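PDB 3B4Q: uncharacterized protein from Corynebacterium diphtheriae NCTC 13129, which is of unknown function but forms a small all-helical domain, probably related to the C-terminal region of resuscitation-promoting factor Rpf1. Local coordinates for residues 8-13 / 38-43; 29-32 / 36-39; 46-51 / 64-69. All coordinates share one frame; numbering follows the deposited sequence.

Contact 1: 8-13 / 38-43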
ATOM      1  N   PRO A   8       6.061  12.351  -5.770  1.00 14.27           N
ATOM      2  CA  PRO A   8       6.051  10.909  -6.059  1.00 14.24           C
ATOM      3  C   PRO A   8       4.673  10.338  -5.823  1.00 14.11           C
ATOM      4  O   PRO A   8       3.999  10.690  -4.829  1.00 16.74           O
ATOM      5  CB  PRO A   8       7.024  10.299  -5.036  1.00 14.88           C
ATOM      6  CG  PRO A   8       7.178  11.333  -4.001  1.00 14.90           C
ATOM      7  CD  PRO A   8       6.903  12.689  -4.603  1.00 14.45           C
ATOM      8  N   THR A   9       4.266   9.477  -6.737  1.00 12.77           N
ATOM      9  CA  THR A   9       3.002   8.778  -6.618  1.00 12.73           C
ATOM     10  C   THR A   9       3.231   7.463  -5.847  1.00 11.54           C
ATOM     11  O   THR A   9       4.373   7.033  -5.678  1.00 11.18           O
ATOM     12  CB  THR A   9       2.410   8.443  -7.996  1.00 12.52           C
ATOM     13  OG1 THR A   9       3.279   7.531  -8.664  1.00 15.21           O
ATOM     14  CG2 THR A   9       2.266   9.716  -8.889  1.00 14.26           C
ATOM     15  N   PRO A  10       2.164   6.824  -5.361  1.00 11.90           N
ATOM     16  CA  PRO A  10       2.362   5.521  -4.739  1.00 11.45           C
ATOM     17  C   PRO A  10       3.172   4.539  -5.610  1.00 10.81           C
ATOM     18  O   PRO A  10       4.025   3.832  -5.071  1.00 10.24           O
ATOM     19  CB  PRO A  10       0.936   5.037  -4.518  1.00 11.52           C
ATOM     20  CG  PRO A  10       0.196   6.350  -4.196  1.00 11.98           C
ATOM     21  CD  PRO A  10       0.768   7.296  -5.234  1.00 11.87           C
ATOM     22  N   ARG A  11       2.958   4.534  -6.925  1.00 11.54           N
ATOM     23  CA  ARG A  11       3.760   3.655  -7.793  0.50 12.62           C
ATOM     24  C   ARG A  11       5.252   3.951  -7.715  1.00 12.62           C
ATOM     25  O   ARG A  11       6.065   3.021  -7.770  1.00 13.15           O
ATOM     26  CB  ARG A  11       3.255   3.682  -9.228  0.50 14.02           C
ATOM     27  CG  ARG A  11       1.898   3.079  -9.337  0.50 15.48           C
ATOM     28  CD  ARG A  11       1.299   3.259 -10.728  0.50 19.24           C
ATOM     29  NE  ARG A  11       1.649   2.164 -11.622  0.50 24.96           N
ATOM     30  CZ  ARG A  11       1.258   2.084 -12.893  0.50 22.98           C
ATOM     31  NH1 ARG A  11       1.626   1.047 -13.648  0.50 27.39           N
ATOM     32  NH2 ARG A  11       0.486   3.036 -13.410  0.50 27.95           N
ATOM     33  N   ASP A  12       5.615   5.219  -7.548  1.00 11.40           N
ATOM     34  CA  ASP A  12       7.048   5.587  -7.408  1.00 11.72           C
ATOM     35  C   ASP A  12       7.572   5.125  -6.058  1.00 11.70           C
ATOM     36  O   ASP A  12       8.709   4.643  -5.953  1.00 12.43           O
ATOM     37  CB  ASP A  12       7.227   7.102  -7.546  1.00 12.91           C
ATOM     38  CG  ASP A  12       6.695   7.620  -8.867  1.00 15.32           C
ATOM     39  OD1 ASP A  12       7.065   7.056  -9.930  1.00 18.36           O
ATOM     40  OD2 ASP A  12       5.916   8.602  -8.854  1.00 16.81           O
ATOM     41  N   VAL A  13       6.765   5.330  -5.013  1.00 10.69           N
ATOM     42  CA  VAL A  13       7.154   4.887  -3.669  1.00 11.58           C
ATOM     43  C   VAL A  13       7.475   3.385  -3.612  1.00 11.27           C
ATOM     44  O   VAL A  13       8.403   2.970  -2.874  1.00 11.83           O
ATOM     45  CB  VAL A  13       6.075   5.284  -2.629  1.00 11.97           C
ATOM     46  CG1 VAL A  13       6.412   4.693  -1.221  1.00 13.97           C
ATOM     47  CG2 VAL A  13       5.921   6.815  -2.603  1.00 13.20           C
ATOM     48  N   ASN A  38      -9.350   9.477  -4.008  1.00 21.45           N
ATOM     49  CA  ASN A  38      -8.056   9.858  -3.458  1.00 20.90           C
ATOM     50  C   ASN A  38      -7.066   8.738  -3.682  1.00 20.38           C
ATOM     51  O   ASN A  38      -7.248   7.639  -3.141  1.00 20.10           O
ATOM     52  CB  ASN A  38      -8.160  10.149  -1.958  1.00 22.83           C
ATOM     53  CG  ASN A  38      -6.857  10.724  -1.394  1.00 25.19           C
ATOM     54  OD1 ASN A  38      -5.915   9.997  -1.121  1.00 26.27           O
ATOM     55  ND2 ASN A  38      -6.806  12.051  -1.238  1.00 29.25           N
ATOM     56  N   THR A  39      -6.012   9.035  -4.446  1.00 19.57           N
ATOM     57  CA  THR A  39      -5.018   8.030  -4.855  1.00 18.55           C
ATOM     58  C   THR A  39      -4.296   7.392  -3.676  1.00 17.24           C
ATOM     59  O   THR A  39      -4.148   6.165  -3.611  1.00 15.06           O
ATOM     60  CB  THR A  39      -4.001   8.649  -5.845  1.00 20.01           C
ATOM     61  OG1 THR A  39      -4.725   9.106  -7.002  1.00 22.80           O
ATOM     62  CG2 THR A  39      -2.964   7.638  -6.283  1.00 19.60           C
ATOM     63  N   GLU A  40      -3.813   8.225  -2.757  1.00 17.22           N
ATOM     64  CA  GLU A  40      -3.050   7.702  -1.633  1.00 16.94           C
ATOM     65  C   GLU A  40      -3.932   6.826  -0.751  1.00 16.34           C
ATOM     66  O   GLU A  40      -3.522   5.755  -0.315  1.00 15.01           O
ATOM     67  CB  GLU A  40      -2.370   8.853  -0.873  1.00 18.66           C
ATOM     68  CG  GLU A  40      -1.212   9.398  -1.693  1.00 20.67           C
ATOM     69  CD  GLU A  40      -0.254  10.224  -0.893  1.00 24.48           C
ATOM     70  OE1 GLU A  40       0.199  11.258  -1.433  1.00 29.89           O
ATOM     71  OE2 GLU A  40       0.063   9.857   0.259  1.00 22.35           O
ATOM     72  N   GLU A  41      -5.154   7.267  -0.492  1.00 16.72           N
ATOM     73  CA  GLU A  41      -6.036   6.500   0.370  1.00 16.73           C
ATOM     74  C   GLU A  41      -6.372   5.134  -0.279  1.00 15.69           C
ATOM     75  O   GLU A  41      -6.376   4.086   0.393  1.00 14.93           O
ATOM     76  CB  GLU A  41      -7.310   7.290   0.639  1.00 19.96           C
ATOM     77  CG  GLU A  41      -8.325   6.545   1.405  1.00 27.18           C
ATOM     78  CD  GLU A  41      -9.473   7.439   1.846  1.00 29.44           C
ATOM     79  OE1 GLU A  41      -9.271   8.679   1.947  1.00 37.79           O
ATOM     80  OE2 GLU A  41     -10.570   6.890   2.110  1.00 38.94           O
ATOM     81  N   LEU A  42      -6.682   5.157  -1.582  1.00 14.63           N
ATOM     82  CA  LEU A  42      -6.985   3.915  -2.266  1.00 13.84           C
ATOM     83  C   LEU A  42      -5.770   2.973  -2.290  1.00 12.77           C
ATOM     84  O   LEU A  42      -5.887   1.751  -2.113  1.00 12.34           O
ATOM     85  CB  LEU A  42      -7.491   4.180  -3.695  1.00 14.96           C
ATOM     86  CG  LEU A  42      -8.958   3.936  -4.086  1.00 22.18           C
ATOM     87  CD1 LEU A  42      -8.949   3.577  -5.542  1.00 22.51           C
ATOM     88  CD2 LEU A  42      -9.581   2.770  -3.318  1.00 20.46           C
ATOM     89  N   ALA A  43      -4.591   3.545  -2.526  1.00 10.64           N
ATOM     90  CA  ALA A  43      -3.378   2.723  -2.537  1.00 10.93           C
ATOM     91  C   ALA A  43      -3.063   2.111  -1.158  1.00 11.04           C
ATOM     92  O   ALA A  43      -2.645   0.940  -1.053  1.00 10.39           O
ATOM     93  CB  ALA A  43      -2.189   3.533  -3.057  1.00 11.57           C
TER
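The ring of P10 lies against the opening turn of helix 39-56, meeting T39, E40 and A43 in succession. Just ahead of them, N38 is the N-cap of that helix: its OD1 accepts from E41 N at 2.9 Å, in the carbonyl plane and on a lone pair. The bond is fairly straight, 162° at the hydrogen. The first carbon contact belongs to T39. Its methyl CG2, set anti to the backbone N (OG1 at chi1 -60°), comes 3.9 Å from P10 CD on the near corner of the ring. E40 follows with the aliphatic part of its chain, CG reaching P10 CG at 4.2 Å; its polar end is engaged further on, where OE2 accepts from the backbone N of F77. One turn along from T39, A43 presents CB to P10 CB at 3.8 Å, with F77 touching the same alanine. P10 itself holds the first position of helix 10-13. T9, the N-cap residue, gives its backbone N to D12 OD2 at 2.8 Å, and its OG1 donates to the same oxygen from above the carboxylate plane, so two donors grip that oxygen. V25 and Q29 of helix 19-35 also touch P10. Two helix N-termini thus pack together, the proline that starts one lying on the first turn of the other, with helix 19-35 as third partner, in a compact all-helical fold.

Contact 2: 29-32 / 36-39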
ATOM      1  N   GLN A  29      -3.928   3.070  -8.131  1.00 12.68           N
ATOM      2  CA  GLN A  29      -3.598   4.360  -8.693  1.00 14.50           C
ATOM      3  C   GLN A  29      -4.356   4.572  -9.992  1.00 15.20           C
ATOM      4  O   GLN A  29      -4.876   5.664 -10.220  1.00 16.87           O
ATOM      5  CB  GLN A  29      -2.072   4.448  -8.859  1.00 14.50           C
ATOM      6  CG  GLN A  29      -1.562   5.777  -9.315  1.00 17.00           C
ATOM      7  CD  GLN A  29      -0.067   5.921  -9.083  1.00 17.10           C
ATOM      8  OE1 GLN A  29       0.458   5.611  -8.001  1.00 15.12           O
ATOM      9  NE2 GLN A  29       0.622   6.457 -10.085  1.00 18.20           N
ATOM     10  N   GLU A  30      -4.507   3.513 -10.792  1.00 15.86           N
ATOM     11  CA  GLU A  30      -5.218   3.562 -12.083  0.50 17.51           C
ATOM     12  C   GLU A  30      -6.693   3.880 -11.831  1.00 16.94           C
ATOM     13  O   GLU A  30      -7.279   4.815 -12.459  1.00 17.39           O
ATOM     14  CB  GLU A  30      -5.126   2.200 -12.798  0.50 17.20           C
ATOM     15  CG  GLU A  30      -3.732   1.825 -13.374  0.50 19.56           C
ATOM     16  CD  GLU A  30      -3.648   0.380 -13.924  0.50 19.78           C
ATOM     17  OE1 GLU A  30      -4.481  -0.521 -13.568  0.50 24.92           O
ATOM     18  OE2 GLU A  30      -2.729   0.148 -14.733  0.50 22.76           O
ATOM     19  N   TYR A  31      -7.293   3.084 -10.933  1.00 15.25           N
ATOM     20  CA  TYR A  31      -8.742   3.252 -10.633  1.00 15.70           C
ATOM     21  C   TYR A  31      -9.041   4.620 -10.005  1.00 15.78           C
ATOM     22  O   TYR A  31     -10.016   5.333 -10.374  1.00 15.90           O
ATOM     23  CB  TYR A  31      -9.286   2.099  -9.773  1.00 14.57           C
ATOM     24  CG  TYR A  31     -10.755   2.309  -9.513  1.00 15.10           C
ATOM     25  CD1 TYR A  31     -11.662   2.282 -10.565  1.00 15.62           C
ATOM     26  CD2 TYR A  31     -11.220   2.664  -8.251  1.00 15.35           C
ATOM     27  CE1 TYR A  31     -13.042   2.516 -10.345  1.00 15.24           C
ATOM     28  CE2 TYR A  31     -12.597   2.896  -8.026  1.00 15.69           C
ATOM     29  CZ  TYR A  31     -13.477   2.806  -9.076  1.00 15.86           C
ATOM     30  OH  TYR A  31     -14.810   3.092  -8.888  1.00 17.55           O
ATOM     31  N   ALA A  32      -8.200   5.036  -9.070  1.00 15.34           N
ATOM     32  CA  ALA A  32      -8.392   6.348  -8.417  1.00 17.24           C
ATOM     33  C   ALA A  32      -8.409   7.487  -9.434  1.00 19.73           C
ATOM     34  O   ALA A  32      -9.206   8.444  -9.308  1.00 19.30           O
ATOM     35  CB  ALA A  32      -7.279   6.606  -7.385  1.00 17.65           C
ATOM     36  N   GLY A  36     -11.912   9.409  -9.847  1.00 23.18           N
ATOM     37  CA  GLY A  36     -11.799  10.643  -9.062  1.00 23.93           C
ATOM     38  C   GLY A  36     -11.712  10.468  -7.560  1.00 23.93           C
ATOM     39  O   GLY A  36     -12.152  11.328  -6.777  1.00 24.96           O
ATOM     40  N   LEU A  37     -11.124   9.351  -7.153  1.00 22.39           N
ATOM     41  CA  LEU A  37     -10.968   9.065  -5.751  1.00 21.93           C
ATOM     42  C   LEU A  37      -9.554   9.467  -5.315  1.00 20.94           C
ATOM     43  O   LEU A  37      -8.685   9.790  -6.147  1.00 21.06           O
ATOM     44  CB  LEU A  37     -11.272   7.591  -5.450  1.00 21.54           C
ATOM     45  CG  LEU A  37     -12.598   7.082  -6.060  1.00 24.29           C
ATOM     46  CD1 LEU A  37     -12.895   5.635  -5.655  1.00 27.36           C
ATOM     47  CD2 LEU A  37     -13.741   7.982  -5.654  1.00 24.42           C
ATOM     48  N   ASN A  38      -9.350   9.477  -4.008  1.00 21.45           N
ATOM     49  CA  ASN A  38      -8.056   9.858  -3.458  1.00 20.90           C
ATOM     50  C   ASN A  38      -7.066   8.738  -3.682  1.00 20.38           C
ATOM     51  O   ASN A  38      -7.248   7.639  -3.141  1.00 20.10           O
ATOM     52  CB  ASN A  38      -8.160  10.149  -1.958  1.00 22.83           C
ATOM     53  CG  ASN A  38      -6.857  10.724  -1.394  1.00 25.19           C
ATOM     54  OD1 ASN A  38      -5.915   9.997  -1.121  1.00 26.27           O
ATOM     55  ND2 ASN A  38      -6.806  12.051  -1.238  1.00 29.25           N
ATOM     56  N   THR A  39      -6.012   9.035  -4.446  1.00 19.57           N
ATOM     57  CA  THR A  39      -5.018   8.030  -4.855  1.00 18.55           C
ATOM     58  C   THR A  39      -4.296   7.392  -3.676  1.00 17.24           C
ATOM     59  O   THR A  39      -4.148   6.165  -3.611  1.00 15.06           O
ATOM     60  CB  THR A  39      -4.001   8.649  -5.845  1.00 20.01           C
ATOM     61  OG1 THR A  39      -4.725   9.106  -7.002  1.00 22.80           O
ATOM     62  CG2 THR A  39      -2.964   7.638  -6.283  1.00 19.60           C
TER
HETATM   63  O   HOH W   1      -4.076   8.178  -9.506  1.00 26.00           O
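A32 O and the backbone N of L37 are joined by a hydrogen bond of 3.0 Å. The N-H lies in the carbonyl plane, on a lone pair, but the bond is bent to 141° at the hydrogen. It spans five residues where an alpha-helical bond spans four, and G36, with a positive phi of 72°, is the residue that leaves the helix: this is the 6→1 bond and left-handed glycine of a Schellman motif, ending helix 19-35 and turning the chain toward N38, the N-cap of helix 39-56. A second polar link runs through one water. It donates to Q29 O at 2.7 Å and also bonds T39 OG1 at 2.7 Å, tying a carbonyl in the last two turns of helix 19-35 to the first residue of the next helix. The remaining contacts are van der Waals packing. A32 CB sits 3.6 Å from T39 OG1, while the threonine methyl crosses the Q29 chain, CG2 to Q29 CG at 3.8 Å; the amide beyond takes the N-H of R11 on OE1. On the outer side, L37 CD1 meets Y31 CE2 obliquely at 3.6 Å. L42, one turn into helix 39-56, touches both Y31 and A32.

Contact 3: 46-51 / 64-69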
ATOM      1  N   ALA A  46      -5.581  -0.777  -0.807  1.00 11.30           N
ATOM      2  CA  ALA A  46      -5.222  -1.901  -1.698  1.00 12.45           C
ATOM      3  C   ALA A  46      -4.010  -2.664  -1.142  1.00 11.89           C
ATOM      4  O   ALA A  46      -3.992  -3.909  -1.131  1.00 12.83           O
ATOM      5  CB  ALA A  46      -4.946  -1.400  -3.105  1.00 13.13           C
ATOM      6  N   LEU A  47      -3.000  -1.942  -0.650  1.00 11.26           N
ATOM      7  CA  LEU A  47      -1.822  -2.619  -0.147  1.00 12.10           C
ATOM      8  C   LEU A  47      -2.131  -3.327   1.196  1.00 12.29           C
ATOM      9  O   LEU A  47      -1.699  -4.473   1.439  1.00 12.43           O
ATOM     10  CB  LEU A  47      -0.675  -1.623  -0.004  1.00 11.58           C
ATOM     11  CG  LEU A  47       0.672  -2.174   0.504  1.00 12.64           C
ATOM     12  CD1 LEU A  47       1.035  -3.466  -0.299  1.00 12.85           C
ATOM     13  CD2 LEU A  47       1.705  -1.117   0.419  1.00 13.79           C
ATOM     14  N   TYR A  48      -2.892  -2.667   2.065  1.00 12.69           N
ATOM     15  CA  TYR A  48      -3.280  -3.314   3.298  1.00 13.85           C
ATOM     16  C   TYR A  48      -4.043  -4.612   2.964  1.00 14.72           C
ATOM     17  O   TYR A  48      -3.810  -5.684   3.546  1.00 14.05           O
ATOM     18  CB  TYR A  48      -4.140  -2.369   4.129  1.00 15.36           C
ATOM     19  CG  TYR A  48      -4.576  -2.949   5.459  1.00 18.55           C
ATOM     20  CD1 TYR A  48      -3.624  -3.390   6.366  1.00 19.10           C
ATOM     21  CD2 TYR A  48      -5.912  -3.049   5.800  1.00 21.29           C
ATOM     22  CE1 TYR A  48      -3.963  -3.916   7.592  1.00 22.27           C
ATOM     23  CE2 TYR A  48      -6.278  -3.585   7.054  1.00 21.04           C
ATOM     24  CZ  TYR A  48      -5.275  -4.016   7.921  1.00 20.07           C
ATOM     25  OH  TYR A  48      -5.549  -4.553   9.152  1.00 23.67           O
ATOM     26  N   ASN A  49      -4.940  -4.533   1.986  1.00 14.47           N
ATOM     27  CA  ASN A  49      -5.675  -5.733   1.657  1.00 16.35           C
ATOM     28  C   ASN A  49      -4.767  -6.813   1.107  1.00 16.13           C
ATOM     29  O   ASN A  49      -4.941  -7.979   1.459  1.00 17.94           O
ATOM     30  CB  ASN A  49      -6.813  -5.447   0.685  1.00 17.50           C
ATOM     31  CG  ASN A  49      -7.735  -6.641   0.534  1.00 21.53           C
ATOM     32  OD1 ASN A  49      -8.352  -7.099   1.500  1.00 23.90           O
ATOM     33  ND2 ASN A  49      -7.792  -7.176  -0.676  1.00 26.00           N
ATOM     34  N   ALA A  50      -3.773  -6.434   0.291  1.00 14.21           N
ATOM     35  CA  ALA A  50      -2.854  -7.419  -0.285  1.00 15.69           C
ATOM     36  C   ALA A  50      -2.086  -8.161   0.811  1.00 15.77           C
ATOM     37  O   ALA A  50      -1.853  -9.374   0.730  1.00 17.11           O
ATOM     38  CB  ALA A  50      -1.849  -6.729  -1.236  1.00 15.28           C
ATOM     39  N   ILE A  51      -1.682  -7.424   1.833  1.00 14.92           N
ATOM     40  CA  ILE A  51      -0.991  -8.020   2.982  1.00 16.39           C
ATOM     41  C   ILE A  51      -1.918  -9.037   3.657  1.00 18.33           C
ATOM     42  O   ILE A  51      -1.499 -10.155   3.979  1.00 19.14           O
ATOM     43  CB  ILE A  51      -0.563  -6.953   3.984  1.00 15.38           C
ATOM     44  CG1 ILE A  51       0.500  -6.035   3.329  1.00 14.99           C
ATOM     45  CG2 ILE A  51      -0.079  -7.632   5.310  1.00 17.89           C
ATOM     46  CD1 ILE A  51       0.745  -4.683   4.044  1.00 17.28           C
ATOM     47  N   PRO A  64      -1.344  -7.398  14.893  1.00 25.30           N
ATOM     48  CA  PRO A  64      -1.836  -6.114  15.400  1.00 24.42           C
ATOM     49  C   PRO A  64      -0.994  -4.887  14.974  1.00 22.88           C
ATOM     50  O   PRO A  64      -1.548  -3.798  14.731  1.00 22.23           O
ATOM     51  CB  PRO A  64      -1.829  -6.309  16.927  1.00 25.12           C
ATOM     52  CG  PRO A  64      -1.935  -7.809  17.116  1.00 25.89           C
ATOM     53  CD  PRO A  64      -1.255  -8.435  15.942  1.00 26.23           C
ATOM     54  N   GLN A  65       0.319  -5.057  14.832  1.00 21.16           N
ATOM     55  CA  GLN A  65       1.167  -3.930  14.476  1.00 20.72           C
ATOM     56  C   GLN A  65       0.805  -3.439  13.076  1.00 19.54           C
ATOM     57  O   GLN A  65       0.820  -2.232  12.826  1.00 18.78           O
ATOM     58  CB  GLN A  65       2.636  -4.307  14.458  1.00 21.58           C
ATOM     59  CG  GLN A  65       3.506  -3.071  14.293  1.00 25.02           C
ATOM     60  CD  GLN A  65       4.984  -3.393  14.227  1.00 29.51           C
ATOM     61  OE1 GLN A  65       5.494  -3.904  13.217  1.00 31.10           O
ATOM     62  NE2 GLN A  65       5.691  -3.058  15.293  1.00 32.26           N
ATOM     63  N   ILE A  66       0.524  -4.370  12.164  1.00 18.74           N
ATOM     64  CA  ILE A  66       0.201  -3.948  10.789  1.00 18.44           C
ATOM     65  C   ILE A  66      -1.130  -3.184  10.731  1.00 17.76           C
ATOM     66  O   ILE A  66      -1.234  -2.121  10.066  1.00 18.00           O
ATOM     67  CB  ILE A  66       0.236  -5.105   9.795  1.00 19.15           C
ATOM     68  CG1 ILE A  66       1.596  -5.795   9.853  1.00 19.63           C
ATOM     69  CG2 ILE A  66       0.004  -4.580   8.348  1.00 19.49           C
ATOM     70  CD1 ILE A  66       1.676  -7.027   8.994  1.00 20.18           C
ATOM     71  N   GLU A  67      -2.133  -3.699  11.441  1.00 15.89           N
ATOM     72  CA  GLU A  67      -3.400  -2.998  11.595  1.00 16.38           C
ATOM     73  C   GLU A  67      -3.186  -1.608  12.175  1.00 14.57           C
ATOM     74  O   GLU A  67      -3.807  -0.638  11.747  1.00 14.15           O
ATOM     75  CB  GLU A  67      -4.377  -3.813  12.480  1.00 18.12           C
ATOM     76  CG  GLU A  67      -5.594  -3.023  12.967  1.00 23.88           C
ATOM     77  CD  GLU A  67      -6.637  -2.805  11.888  1.00 32.70           C
ATOM     78  OE1 GLU A  67      -6.550  -3.483  10.840  1.00 35.47           O
ATOM     79  OE2 GLU A  67      -7.555  -1.957  12.084  1.00 36.45           O
ATOM     80  N   ALA A  68      -2.302  -1.512  13.160  1.00 13.32           N
ATOM     81  CA  ALA A  68      -2.086  -0.222  13.817  1.00 14.21           C
ATOM     82  C   ALA A  68      -1.459   0.765  12.857  1.00 14.28           C
ATOM     83  O   ALA A  68      -1.880   1.920  12.781  1.00 16.09           O
ATOM     84  CB  ALA A  68      -1.212  -0.380  15.035  1.00 15.50           C
ATOM     85  N   PHE A  69      -0.463   0.295  12.103  1.00 14.83           N
ATOM     86  CA  PHE A  69       0.154   1.189  11.106  1.00 14.77           C
ATOM     87  C   PHE A  69      -0.792   1.611   9.951  1.00 14.50           C
ATOM     88  O   PHE A  69      -0.679   2.701   9.387  1.00 14.17           O
ATOM     89  CB  PHE A  69       1.448   0.614  10.600  1.00 17.09           C
ATOM     90  CG  PHE A  69       2.600   0.764  11.576  1.00 18.39           C
ATOM     91  CD1 PHE A  69       2.839   1.984  12.228  1.00 19.16           C
ATOM     92  CD2 PHE A  69       3.453  -0.307  11.840  1.00 19.12           C
ATOM     93  CE1 PHE A  69       3.927   2.141  13.129  1.00 23.10           C
ATOM     94  CE2 PHE A  69       4.523  -0.166  12.726  1.00 22.61           C
ATOM     95  CZ  PHE A  69       4.754   1.059  13.382  1.00 21.05           C
TER
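Y48 reaches from helix 39-56 across to I66 and E67 on helix 64-72. With CG anti to the backbone N (chi1 -179°), its CB starts the side chain out from the helix flank, and CG carries the ring into the gap between the two helices. CE1 is the first atom to meet the other side: I66 CG2 stands 4.1 Å from it, at the ring edge and near the ring plane, and I66 O is equally close to CE1. Here the segments 46-51 and 64-69 run nearly antiparallel (171°), as successive helices of an antiparallel helical pair, with axes 11.3 Å apart, a wide spacing that a long tyrosine can bridge. Beyond CZ, the OH ends beside E67, 3.6 Å from that residue's CB. E67 OE1 is modelled implausibly close to the OH, so the detail of that meeting is doubtful. The other carboxylate oxygen, OE2, accepts from NE2 of Q71. Y70 stacks on the Y48 ring, and I62 and F80 also touch the tyrosine. One turn after Y48, I51 takes up the apolar side of the interface: its CG2 meets I66 CD1 at 4.1 Å. Both isoleucines also pack on I91 of helix 85-91, and I66 touches A87 of the same helix.

How the contacts relate
Contacts 1 and 2 share N38 and T39 at the head of helix 39-56, and their centres are 8 Å apart. The Q29 amide of contact 2 also joins the two, its NE2 lying 3.2 Å from T9 OG1 in a weak hydrogen bond, so helices 10-13, 19-35 and 39-56 meet around T39. Contact 3 uses the same long helix further along, on the other side of the chain's centre: its centre is about 15 Å from that of contact 1 and about 19 Å from that of contact 2. Helix 77-83 links the two regions, since F77 touches both A43 of contact 1 and L47 in the 46-51 segment. With the function unknown, the contacts are placed by the fold alone.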